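Beta-lactamase (Nostoc sp., PDB 6NHS) probably hydrolyses the amide bond of the beta-lactam ring in penicillin-like antibiotics, as a class D serine beta-lactamase. Local coordinates at residues G35-Y40 and R250-A255; R105-N110 and W114-L119; E126-F131 and L140-P145; I165-R170 and K174-S179. One frame throughout, in Å; residues are numbered along the deposited sequence. Where two conformers were deposited one is given.

Contact 1. Residues G35-Y40 and R250-A255; sequences GSILIY and RRSLKA
Ile39 CD1 meets Leu253 CD2 at 3.9 Å, the two branches slanting past each other, and the same methyl lies 4.2 Å from Ser252 CB. Two successive helix residues thus meet the end of Ile39. The four residues that touch, Ile37, Ile39, Ser252 and Leu253, are all buried. Ile39 CG1 lies opposite the carbonyl carbon (chi1 -62°), and CD1 is carried out from there to the helix. Ile37 takes a different first torsion, with CG1 opposite the backbone N (chi1 -171°), and its CD1 reaches Ser252 CB at 3.6 Å.

The packing joins strand 35-41 to the C-terminal helix 239-255, which lies against the antiparallel sheet, as in the penicillin-binding protein and serine beta-lactamase fold. Over these short segments the strand and helix axes come within 10.3 Å and run at 43° to each other. Ile37 and Ile39, two residues apart, both direct their CB atoms toward the helix, whereas Leu38 between them packs on Ile165 of helix 161-172.

The polar part is small. Ser252 OG sits 3.5 Å from Ile37 CD1, a van der Waals contact; its hydrogen bond goes to Val248 O, one turn back in its own helix.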
# COMPACT_ATOMS: atom_id res chain seq x y z
N GLY A 35 -8.11 -11.56 -10.60
CA GLY A 35 -7.64 -11.03 -9.33
C GLY A 35 -8.64 -11.22 -8.22
O GLY A 35 -9.52 -12.09 -8.29
N SER A 36 -8.51 -10.38 -7.20
CA SER A 36 -9.32 -10.51 -6.00
C SER A 36 -9.51 -9.14 -5.37
O SER A 36 -8.79 -8.18 -5.67
CB SER A 36 -8.67 -11.46 -4.98
OG SER A 36 -7.39 -10.97 -4.60
N ILE A 37 -10.48 -9.07 -4.46
CA ILE A 37 -10.63 -7.89 -3.62
C ILE A 37 -11.20 -8.34 -2.28
O ILE A 37 -11.99 -9.28 -2.21
CB ILE A 37 -11.50 -6.80 -4.27
CG1 ILE A 37 -11.45 -5.51 -3.45
CG2 ILE A 37 -12.94 -7.26 -4.44
CD1 ILE A 37 -12.11 -4.30 -4.11
N LEU A 38 -10.76 -7.67 -1.22
CA LEU A 38 -11.27 -7.89 0.12
C LEU A 38 -11.64 -6.53 0.70
O LEU A 38 -10.82 -5.61 0.68
CB LEU A 38 -10.24 -8.59 1.00
CG LEU A 38 -10.70 -9.02 2.38
CD1 LEU A 38 -11.83 -10.04 2.28
CD2 LEU A 38 -9.52 -9.59 3.16
N ILE A 39 -12.86 -6.40 1.20
CA ILE A 39 -13.32 -5.17 1.83
C ILE A 39 -13.80 -5.51 3.23
O ILE A 39 -14.53 -6.49 3.42
CB ILE A 39 -14.43 -4.48 1.01
CG1 ILE A 39 -13.90 -4.09 -0.37
CG2 ILE A 39 -14.92 -3.23 1.72
CD1 ILE A 39 -14.97 -3.55 -1.30
N TYR A 40 -13.37 -4.72 4.22
CA TYR A 40 -13.72 -4.95 5.61
C TYR A 40 -14.49 -3.75 6.15
O TYR A 40 -13.95 -2.64 6.20
CB TYR A 40 -12.48 -5.22 6.46
CG TYR A 40 -12.80 -5.44 7.92
CD1 TYR A 40 -13.54 -6.54 8.33
CD2 TYR A 40 -12.36 -4.55 8.90
CE1 TYR A 40 -13.85 -6.75 9.66
CE2 TYR A 40 -12.65 -4.75 10.23
CZ TYR A 40 -13.40 -5.86 10.60
OH TYR A 40 -13.70 -6.08 11.93
N ARG A 250 -12.91 0.97 -7.33
CA ARG A 250 -14.01 1.92 -7.46
C ARG A 250 -15.34 1.21 -7.69
O ARG A 250 -16.33 1.48 -7.01
CB ARG A 250 -13.76 2.89 -8.62
CG ARG A 250 -12.64 3.86 -8.43
CD ARG A 250 -12.70 4.93 -9.52
NE ARG A 250 -11.70 5.94 -9.26
CZ ARG A 250 -11.89 6.96 -8.43
NH1 ARG A 250 -10.91 7.84 -8.24
NH2 ARG A 250 -13.06 7.11 -7.82
N ARG A 251 -15.37 0.32 -8.69
CA ARG A 251 -16.62 -0.35 -9.02
C ARG A 251 -17.10 -1.23 -7.88
O ARG A 251 -18.31 -1.37 -7.65
CB ARG A 251 -16.44 -1.17 -10.30
CG ARG A 251 -16.05 -0.32 -11.50
CD ARG A 251 -16.10 -1.11 -12.79
NE ARG A 251 -15.67 -0.31 -13.93
CZ ARG A 251 -15.88 -0.65 -15.20
NH1 ARG A 251 -16.53 -1.77 -15.49
NH2 ARG A 251 -15.45 0.14 -16.18
N SER A 252 -16.16 -1.83 -7.13
CA SER A 252 -16.55 -2.66 -5.99
C SER A 252 -17.21 -1.82 -4.90
O SER A 252 -18.28 -2.17 -4.39
CB SER A 252 -15.33 -3.40 -5.44
OG SER A 252 -14.72 -4.19 -6.45
N LEU A 253 -16.57 -0.70 -4.53
CA LEU A 253 -17.13 0.17 -3.50
C LEU A 253 -18.49 0.72 -3.91
O LEU A 253 -19.41 0.80 -3.09
CB LEU A 253 -16.15 1.31 -3.21
CG LEU A 253 -14.82 0.89 -2.57
CD1 LEU A 253 -13.86 2.06 -2.51
CD2 LEU A 253 -15.04 0.30 -1.19
N LYS A 254 -18.65 1.11 -5.18
CA LYS A 254 -19.95 1.61 -5.63
C LYS A 254 -21.00 0.51 -5.62
O LYS A 254 -22.17 0.77 -5.33
CB LYS A 254 -19.82 2.23 -7.02
CG LYS A 254 -19.21 3.62 -7.00
CD LYS A 254 -19.41 4.35 -8.32
CE LYS A 254 -18.33 3.97 -9.33
NZ LYS A 254 -17.73 5.19 -9.93
N ALA A 255 -20.60 -0.73 -5.93
CA ALA A 255 -21.53 -1.85 -5.84
C ALA A 255 -22.06 -2.04 -4.42
O ALA A 255 -23.15 -2.60 -4.24
CB ALA A 255 -20.86 -3.14 -6.32

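Contact 2. Residues R105-N110 and W114-L119; sequences RQAFRN and WFYQVL
A buried helix-to-helix contact, made by one alanine methyl and three aromatic rings, joins Ala107 and Phe108 of helix 104-110 to Phe115 and Tyr116 of helix 113-123, which follows it after a short linker. The short axes approach to 10.1 Å at 125°, and the closest pair of CA atoms belongs to Ala107 and Phe115, at 6.5 Å.

Ala107 CB is the centre of the packing. It stands over one face of the Phe115 ring, 3.9 Å from the ring centroid and 28° off the normal, which meets the geometry of a CH-pi contact. The methyl lies toward the CG end of the ring, with CG itself at 3.5 Å. A chi1 of -174° swings the Phe115 ring toward Ala107, and chi2 sets its face to the methyl. Ala107 CB also touches Tyr116 CE2 at 3.8 Å, approaching that ring obliquely, so that a single small side chain fits against two aromatic groups.

The second element is the phenol oxygen. Tyr116 OH lies at the edge of the Phe108 ring, near its plane, 3.4 Å from CD2. This is a packing contact; the hydroxyl has its hydrogen bond with Ser70 OG.

A formic acid, probably from the crystallisation liquor, lies about 3 Å from the Tyr116 side chain. Phe108 and Tyr116 both touch Lys66 of helix 65-76. With Ser63, Lys66 fits the SxxK pattern at the start of a helix, consistent with the active-site motif of class D beta-lactamases, so this aromatic packing in the helical region backs onto the probable catalytic centre.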
# COMPACT_ATOMS: atom_id res chain seq x y z
N ARG A 105 5.62 13.13 1.07
CA ARG A 105 4.27 13.23 0.54
C ARG A 105 4.26 13.07 -0.97
O ARG A 105 3.43 12.35 -1.53
CB ARG A 105 3.62 14.56 0.94
CG ARG A 105 2.25 14.77 0.28
CD ARG A 105 1.59 16.09 0.69
NE ARG A 105 1.14 16.05 2.08
CZ ARG A 105 1.82 16.56 3.10
NH1 ARG A 105 2.99 17.17 2.89
NH2 ARG A 105 1.33 16.47 4.33
N GLN A 106 5.18 13.76 -1.66
CA GLN A 106 5.23 13.66 -3.11
C GLN A 106 5.87 12.35 -3.55
O GLN A 106 5.47 11.79 -4.59
CB GLN A 106 5.98 14.87 -3.70
CG GLN A 106 5.32 16.23 -3.40
CD GLN A 106 3.85 16.27 -3.82
OE1 GLN A 106 3.51 15.94 -4.96
NE2 GLN A 106 2.98 16.65 -2.89
N ALA A 107 6.84 11.82 -2.79
CA ALA A 107 7.38 10.50 -3.11
C ALA A 107 6.30 9.43 -3.00
O ALA A 107 6.24 8.51 -3.82
CB ALA A 107 8.57 10.18 -2.20
N PHE A 108 5.44 9.54 -1.98
CA PHE A 108 4.30 8.64 -1.87
C PHE A 108 3.37 8.79 -3.06
O PHE A 108 2.97 7.80 -3.69
CB PHE A 108 3.56 8.93 -0.56
CG PHE A 108 2.58 7.84 -0.15
CD1 PHE A 108 1.26 7.89 -0.55
CD2 PHE A 108 3.00 6.79 0.65
CE1 PHE A 108 0.36 6.90 -0.17
CE2 PHE A 108 2.10 5.78 1.03
CZ PHE A 108 0.78 5.85 0.62
N ARG A 109 3.02 10.04 -3.40
CA ARG A 109 2.15 10.31 -4.54
C ARG A 109 2.72 9.75 -5.84
O ARG A 109 1.98 9.20 -6.66
CB ARG A 109 1.94 11.83 -4.65
CG ARG A 109 1.16 12.29 -5.88
CD ARG A 109 1.23 13.81 -5.98
NE ARG A 109 0.39 14.33 -7.06
CZ ARG A 109 0.38 15.60 -7.46
NH1 ARG A 109 1.19 16.48 -6.88
NH2 ARG A 109 -0.43 15.98 -8.44
N ASN A 110 4.03 9.88 -6.04
CA ASN A 110 4.67 9.55 -7.30
C ASN A 110 5.27 8.16 -7.33
O ASN A 110 5.90 7.80 -8.32
CB ASN A 110 5.77 10.58 -7.62
CG ASN A 110 5.22 11.98 -7.80
OD1 ASN A 110 4.10 12.17 -8.27
ND2 ASN A 110 6.03 12.99 -7.45
N TRP A 114 13.35 5.53 -5.29
CA TRP A 114 14.67 5.86 -4.75
C TRP A 114 14.57 6.58 -3.40
O TRP A 114 15.41 6.37 -2.53
CB TRP A 114 15.47 6.69 -5.75
CG TRP A 114 14.99 8.11 -6.00
CD1 TRP A 114 14.30 8.55 -7.09
CD2 TRP A 114 15.18 9.25 -5.15
NE1 TRP A 114 14.05 9.90 -6.98
CE2 TRP A 114 14.58 10.36 -5.80
CE3 TRP A 114 15.81 9.46 -3.92
CZ2 TRP A 114 14.58 11.64 -5.25
CZ3 TRP A 114 15.81 10.73 -3.37
CH2 TRP A 114 15.20 11.81 -4.03
N PHE A 115 13.54 7.41 -3.22
CA PHE A 115 13.32 8.09 -1.94
C PHE A 115 13.15 7.07 -0.82
O PHE A 115 13.79 7.17 0.24
CB PHE A 115 12.09 9.00 -2.06
CG PHE A 115 11.82 9.87 -0.85
CD1 PHE A 115 11.11 9.38 0.24
CD2 PHE A 115 12.25 11.19 -0.83
CE1 PHE A 115 10.85 10.19 1.34
CE2 PHE A 115 11.99 12.00 0.27
CZ PHE A 115 11.29 11.50 1.35
N TYR A 116 12.32 6.06 -1.05
CA TYR A 116 12.07 5.06 -0.02
C TYR A 116 13.23 4.09 0.16
O TYR A 116 13.36 3.49 1.23
CB TYR A 116 10.77 4.33 -0.34
CG TYR A 116 9.57 5.15 0.09
CD1 TYR A 116 9.01 4.97 1.34
CD2 TYR A 116 9.04 6.13 -0.74
CE1 TYR A 116 7.93 5.71 1.74
CE2 TYR A 116 7.96 6.89 -0.34
CZ TYR A 116 7.41 6.67 0.90
OH TYR A 116 6.32 7.41 1.32
N GLN A 117 14.08 3.94 -0.86
CA GLN A 117 15.29 3.15 -0.66
C GLN A 117 16.26 3.86 0.27
O GLN A 117 16.92 3.21 1.10
CB GLN A 117 15.94 2.85 -2.01
CG GLN A 117 15.17 1.83 -2.84
CD GLN A 117 15.79 1.61 -4.21
OE1 GLN A 117 16.04 2.57 -4.94
NE2 GLN A 117 16.07 0.36 -4.54
N VAL A 118 16.36 5.19 0.18
CA VAL A 118 17.15 5.94 1.15
C VAL A 118 16.60 5.74 2.55
O VAL A 118 17.34 5.48 3.51
CB VAL A 118 17.20 7.43 0.78
CG1 VAL A 118 17.94 8.22 1.87
CG2 VAL A 118 17.86 7.64 -0.58
N LEU A 119 15.27 5.85 2.70
CA LEU A 119 14.66 5.69 4.02
C LEU A 119 14.99 4.32 4.61
O LEU A 119 15.36 4.22 5.79
CB LEU A 119 13.15 5.87 3.93
CG LEU A 119 12.61 7.24 3.49
CD1 LEU A 119 11.09 7.24 3.56
CD2 LEU A 119 13.18 8.36 4.37

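Contact 3. Residues E126-F131 and L140-P145; sequences ERMEKF and LQIGTP. With EDO (1,2-ethanediol), chain F.
Oxygen O2 of the bound 1,2-ethanediol is held at two points of the 140-145 loop: Ile142 N donates to it at 3.2 Å, nearly straight at 170°, and O2 itself gives a weak bond to Leu140 O. The other hydroxyl, O1, accepts from Gly143 N at 2.9 Å with a more bent angle of 145°. The diol, probably from the crystallisation liquor, therefore spans successive backbone amides, while Glu129 CG on the helix side comes within 3.5 Å of O2. The carboxylate of Glu129 has its own partner in Lys133, through a salt bridge.

Direct contact between the segments is van der Waals packing and rests on Ile142. Its CD1 lies 3.8 Å from CG of selenomethionine Met128, 4.0 Å from Glu129 CB and 3.7 Å from Glu129 N. With CG1 flanked by both the backbone N and the carbonyl (chi1 71°), the extended branch delivers this methyl to the helix surface. Met128 touches it with CB and CG, then folds back at chi2 and chi3, turning SE from the loop.

Ile142 also packs on His125 and Ile132, spreading the loop along helix 125-135. Behind it, Met128 reaches Ala120 and Ile123 of helix 113-123 and Asn69 of helix 65-76.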
# COMPACT_ATOMS: atom_id res chain seq x y z
N GLU A 126 18.57 -3.87 11.23
CA GLU A 126 18.15 -4.26 12.57
C GLU A 126 16.87 -3.56 12.99
O GLU A 126 15.95 -4.20 13.52
CB GLU A 126 19.26 -3.98 13.59
CG GLU A 126 18.86 -4.33 15.01
CD GLU A 126 19.89 -3.93 16.04
OE1 GLU A 126 21.03 -3.60 15.66
OE2 GLU A 126 19.56 -3.96 17.25
N ARG A 127 16.78 -2.25 12.78
CA ARG A 127 15.56 -1.54 13.14
C ARG A 127 14.40 -1.97 12.25
O ARG A 127 13.26 -2.06 12.73
CB ARG A 127 15.77 -0.03 13.06
CG ARG A 127 16.56 0.55 14.22
CD ARG A 127 16.38 2.06 14.30
NE ARG A 127 16.96 2.74 13.15
CZ ARG A 127 17.26 4.03 13.13
NH1 ARG A 127 17.04 4.79 14.20
NH2 ARG A 127 17.79 4.58 12.05
N MSE A 128 14.65 -2.23 10.97
CA MSE A 128 13.58 -2.61 10.06
C MSE A 128 13.00 -3.96 10.48
O MSE A 128 11.79 -4.13 10.52
CB MSE A 128 14.08 -2.70 8.62
CG MSE A 128 12.95 -2.98 7.61
SE MSE A 128 11.78 -1.45 7.29
CE MSE A 128 12.95 -0.46 6.05
N GLU A 129 13.88 -4.91 10.80
CA GLU A 129 13.40 -6.22 11.23
C GLU A 129 12.57 -6.12 12.51
O GLU A 129 11.55 -6.80 12.65
CB GLU A 129 14.57 -7.18 11.41
CG GLU A 129 14.17 -8.65 11.26
CD GLU A 129 15.24 -9.61 11.72
OE1 GLU A 129 16.44 -9.31 11.57
OE2 GLU A 129 14.87 -10.67 12.26
N LYS A 130 13.00 -5.29 13.46
CA LYS A 130 12.26 -5.13 14.70
C LYS A 130 10.85 -4.62 14.44
O LYS A 130 9.87 -5.16 14.97
CB LYS A 130 12.99 -4.20 15.66
CG LYS A 130 14.23 -4.80 16.30
CD LYS A 130 14.73 -3.95 17.46
CE LYS A 130 16.18 -4.26 17.80
NZ LYS A 130 16.43 -5.72 17.88
N PHE A 131 10.72 -3.58 13.61
CA PHE A 131 9.39 -3.03 13.33
C PHE A 131 8.53 -4.01 12.54
O PHE A 131 7.33 -4.13 12.80
CB PHE A 131 9.51 -1.70 12.58
CG PHE A 131 9.69 -0.51 13.49
CD1 PHE A 131 8.59 0.11 14.06
CD2 PHE A 131 10.96 -0.03 13.78
CE1 PHE A 131 8.75 1.21 14.90
CE2 PHE A 131 11.13 1.07 14.61
CZ PHE A 131 10.03 1.69 15.18
N LEU A 140 7.00 -11.34 7.24
CA LEU A 140 7.98 -10.98 8.27
C LEU A 140 9.43 -11.15 7.82
O LEU A 140 10.33 -11.17 8.67
CB LEU A 140 7.76 -11.78 9.56
CG LEU A 140 6.34 -11.90 10.11
CD1 LEU A 140 6.34 -12.78 11.35
CD2 LEU A 140 5.78 -10.53 10.42
N GLN A 141 9.70 -11.28 6.53
CA GLN A 141 11.04 -11.60 6.04
C GLN A 141 11.56 -10.45 5.20
O GLN A 141 10.96 -10.09 4.18
CB GLN A 141 11.03 -12.90 5.23
CG GLN A 141 10.60 -14.11 6.03
CD GLN A 141 10.18 -15.26 5.14
OE1 GLN A 141 10.94 -15.70 4.27
NE2 GLN A 141 8.96 -15.76 5.34
N ILE A 142 12.68 -9.86 5.61
CA ILE A 142 13.30 -8.78 4.85
C ILE A 142 14.65 -9.20 4.28
O ILE A 142 15.37 -8.37 3.71
CB ILE A 142 13.43 -7.49 5.68
CG1 ILE A 142 14.49 -7.64 6.77
CG2 ILE A 142 12.07 -7.11 6.29
CD1 ILE A 142 14.81 -6.33 7.49
N GLY A 143 15.03 -10.47 4.42
CA GLY A 143 16.27 -10.95 3.85
C GLY A 143 17.49 -10.51 4.64
O GLY A 143 17.44 -10.24 5.85
N THR A 144 18.62 -10.44 3.93
CA THR A 144 19.92 -10.11 4.50
C THR A 144 20.11 -8.59 4.54
O THR A 144 19.38 -7.85 3.87
CB THR A 144 21.03 -10.76 3.68
OG1 THR A 144 21.05 -10.18 2.37
CG2 THR A 144 20.81 -12.26 3.58
N PRO A 145 21.08 -8.10 5.31
CA PRO A 145 21.37 -6.66 5.29
C PRO A 145 21.63 -6.11 3.89
O PRO A 145 21.29 -4.95 3.61
CB PRO A 145 22.62 -6.54 6.18
CG PRO A 145 22.49 -7.69 7.13
CD PRO A 145 21.87 -8.81 6.34
C1 EDO F . 14.25 -12.79 7.27
O1 EDO F . 14.35 -12.87 5.84
C2 EDO F . 14.74 -11.44 7.76
O2 EDO F . 13.68 -10.76 8.46

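Contact 4. Residues I165-R170 and K174-S179; sequences IEFLQR and KELPFS. With FMT (formic acid), chain I.
Arg170 and Glu175 meet where a Schellman motif ends helix 161-172. Glu175 N donates to Arg170 O at 3.1 Å with an angle of 169°, and Lys174, the C-prime residue, has the positive phi that turns the chain out of the helix. The loop then folds back along the helix toward the next, whose N-cap residue Ser179 donates from OG to O2 of a formic acid at 2.9 Å, probably from the crystallisation liquor.

The arginine side chain meets two loop residues, one at an edge and one over a face. Its NE donates to Glu175 OE1 at 3.1 Å, with an almost linear N-H...O angle, and this bond forms a salt bridge. OE1 is in the guanidinium plane, but the carboxylate plane stands 65° from it, consistent with a pairing through one oxygen. The bend at chi3 (77°) in the otherwise extended Arg170 chain brings NE round to the glutamate. Glu175 OE2 is taken by Arg173, sharing the carboxylate between two arginines.

Leu176 crosses both Arg170 and Phe167 at about a right angle, its CG opposite the carbonyl carbon. Its CD2 covers one face of the guanidinium, toward the rim, at 3.7 Å from both CZ and NH1. The other branch, CD1, reaches Phe167 CE1 at 3.7 Å, obliquely to the ring. The fork thus divides its methyls between a charged group and the buried core, where Phe167 meets the Tyr137 ring edge-to-face.

A water adds a second, bridged link: it accepts from Arg170 NH2 at 2.8 Å and donates to Glu175 OE1 at 2.7 Å.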
# COMPACT_ATOMS: atom_id res chain seq x y z
N ILE A 165 -5.13 -5.79 4.92
CA ILE A 165 -6.27 -5.33 5.70
C ILE A 165 -5.92 -5.28 7.18
O ILE A 165 -6.15 -4.28 7.86
CB ILE A 165 -7.49 -6.23 5.45
CG1 ILE A 165 -7.90 -6.20 3.97
CG2 ILE A 165 -8.66 -5.83 6.34
CD1 ILE A 165 -8.53 -4.91 3.57
N GLU A 166 -5.38 -6.38 7.71
CA GLU A 166 -5.05 -6.44 9.13
C GLU A 166 -4.10 -5.32 9.53
O GLU A 166 -4.30 -4.65 10.55
CB GLU A 166 -4.46 -7.82 9.47
CG GLU A 166 -3.71 -7.87 10.79
CD GLU A 166 -4.60 -8.07 11.99
OE1 GLU A 166 -5.79 -7.68 11.94
OE2 GLU A 166 -4.11 -8.64 12.99
N PHE A 167 -3.07 -5.09 8.71
CA PHE A 167 -2.12 -4.02 8.98
C PHE A 167 -2.81 -2.66 9.00
O PHE A 167 -2.63 -1.87 9.93
CB PHE A 167 -0.99 -4.09 7.94
CG PHE A 167 -0.17 -2.82 7.82
CD1 PHE A 167 0.51 -2.31 8.91
CD2 PHE A 167 -0.07 -2.16 6.61
CE1 PHE A 167 1.26 -1.14 8.80
CE2 PHE A 167 0.67 -1.00 6.49
CZ PHE A 167 1.34 -0.50 7.58
N LEU A 168 -3.63 -2.38 7.98
CA LEU A 168 -4.26 -1.06 7.90
C LEU A 168 -5.26 -0.85 9.03
O LEU A 168 -5.36 0.25 9.59
CB LEU A 168 -4.95 -0.90 6.55
CG LEU A 168 -4.01 -0.81 5.35
CD1 LEU A 168 -4.80 -0.90 4.06
CD2 LEU A 168 -3.22 0.51 5.41
N GLN A 169 -6.02 -1.89 9.38
CA GLN A 169 -7.00 -1.78 10.45
C GLN A 169 -6.33 -1.57 11.81
O GLN A 169 -6.76 -0.71 12.59
CB GLN A 169 -7.88 -3.03 10.46
CG GLN A 169 -8.99 -3.02 11.48
CD GLN A 169 -8.60 -3.71 12.76
OE1 GLN A 169 -9.06 -3.35 13.84
NE2 GLN A 169 -7.75 -4.73 12.65
N ARG A 170 -5.26 -2.32 12.10
CA ARG A 170 -4.50 -2.10 13.33
C ARG A 170 -3.88 -0.71 13.36
O ARG A 170 -3.85 -0.05 14.41
CB ARG A 170 -3.41 -3.15 13.48
CG ARG A 170 -3.93 -4.57 13.73
CD ARG A 170 -2.78 -5.47 14.08
NE ARG A 170 -2.33 -5.27 15.46
CZ ARG A 170 -1.10 -5.52 15.89
NH1 ARG A 170 -0.18 -5.97 15.04
NH2 ARG A 170 -0.79 -5.33 17.17
N LYS A 174 -4.81 2.52 16.17
CA LYS A 174 -3.72 2.99 17.03
C LYS A 174 -3.15 1.86 17.90
O LYS A 174 -2.80 2.07 19.06
CB LYS A 174 -4.18 4.17 17.89
CG LYS A 174 -4.86 5.27 17.07
CD LYS A 174 -5.33 6.44 17.92
CE LYS A 174 -6.05 7.47 17.05
NZ LYS A 174 -6.31 8.74 17.77
N GLU A 175 -3.04 0.66 17.32
CA GLU A 175 -2.46 -0.48 18.02
C GLU A 175 -0.98 -0.66 17.72
O GLU A 175 -0.29 -1.38 18.47
CB GLU A 175 -3.18 -1.77 17.64
CG GLU A 175 -4.58 -1.90 18.17
CD GLU A 175 -5.17 -3.26 17.87
OE1 GLU A 175 -4.44 -4.13 17.35
OE2 GLU A 175 -6.37 -3.46 18.15
N LEU A 176 -0.47 -0.06 16.65
CA LEU A 176 0.89 -0.26 16.19
C LEU A 176 1.84 0.68 16.94
O LEU A 176 1.41 1.68 17.52
CB LEU A 176 0.98 -0.03 14.68
CG LEU A 176 0.06 -0.95 13.87
CD1 LEU A 176 0.28 -0.78 12.39
CD2 LEU A 176 0.25 -2.41 14.30
N PRO A 177 3.14 0.37 16.96
CA PRO A 177 4.08 1.18 17.77
C PRO A 177 4.52 2.45 17.06
O PRO A 177 5.70 2.68 16.79
CB PRO A 177 5.24 0.20 17.98
CG PRO A 177 5.27 -0.59 16.72
CD PRO A 177 3.81 -0.80 16.35
N PHE A 178 3.54 3.30 16.73
CA PHE A 178 3.80 4.59 16.11
C PHE A 178 3.07 5.68 16.87
O PHE A 178 1.93 5.48 17.31
CB PHE A 178 3.38 4.60 14.62
CG PHE A 178 4.00 3.48 13.82
CD1 PHE A 178 5.37 3.45 13.59
CD2 PHE A 178 3.21 2.46 13.32
CE1 PHE A 178 5.93 2.42 12.87
CE2 PHE A 178 3.77 1.43 12.58
CZ PHE A 178 5.14 1.40 12.36
N SER A 179 3.73 6.81 17.05
CA SER A 179 3.15 7.93 17.76
C SER A 179 1.99 8.52 16.98
O SER A 179 1.87 8.34 15.76
CB SER A 179 4.20 9.01 18.01
OG SER A 179 4.53 9.64 16.78
C FMT I . 7.54 10.94 15.45
O1 FMT I . 6.77 11.30 14.56
O2 FMT I . 7.21 10.72 16.62
O HOH W 1 -2.79 -5.40 19.09

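How the contacts relate
Contact 1 lies across the chain's centre from contacts 2 and 3, with centres 27 and 32 Å away. Contact 4 bridges contacts 1 and 3; from contact 2 its nearest atoms stay about 8 Å away. On one side Ile165 CG2 lies 3.9 Å from Tyr40 CB, packing helix 161-172 on strand 35-41. At its other end contact 4 meets contact 3, where Phe178 CE1 packs at 3.7 Å on Phe131 CE1. Contacts 2 and 3 occupy consecutive helices, nearest atoms about 5 Å apart without touching. Helix 65-76, carrying Lys66 of the probable active-site motif, is common ground: side chains of contacts 2, 3 and 4 all touch it.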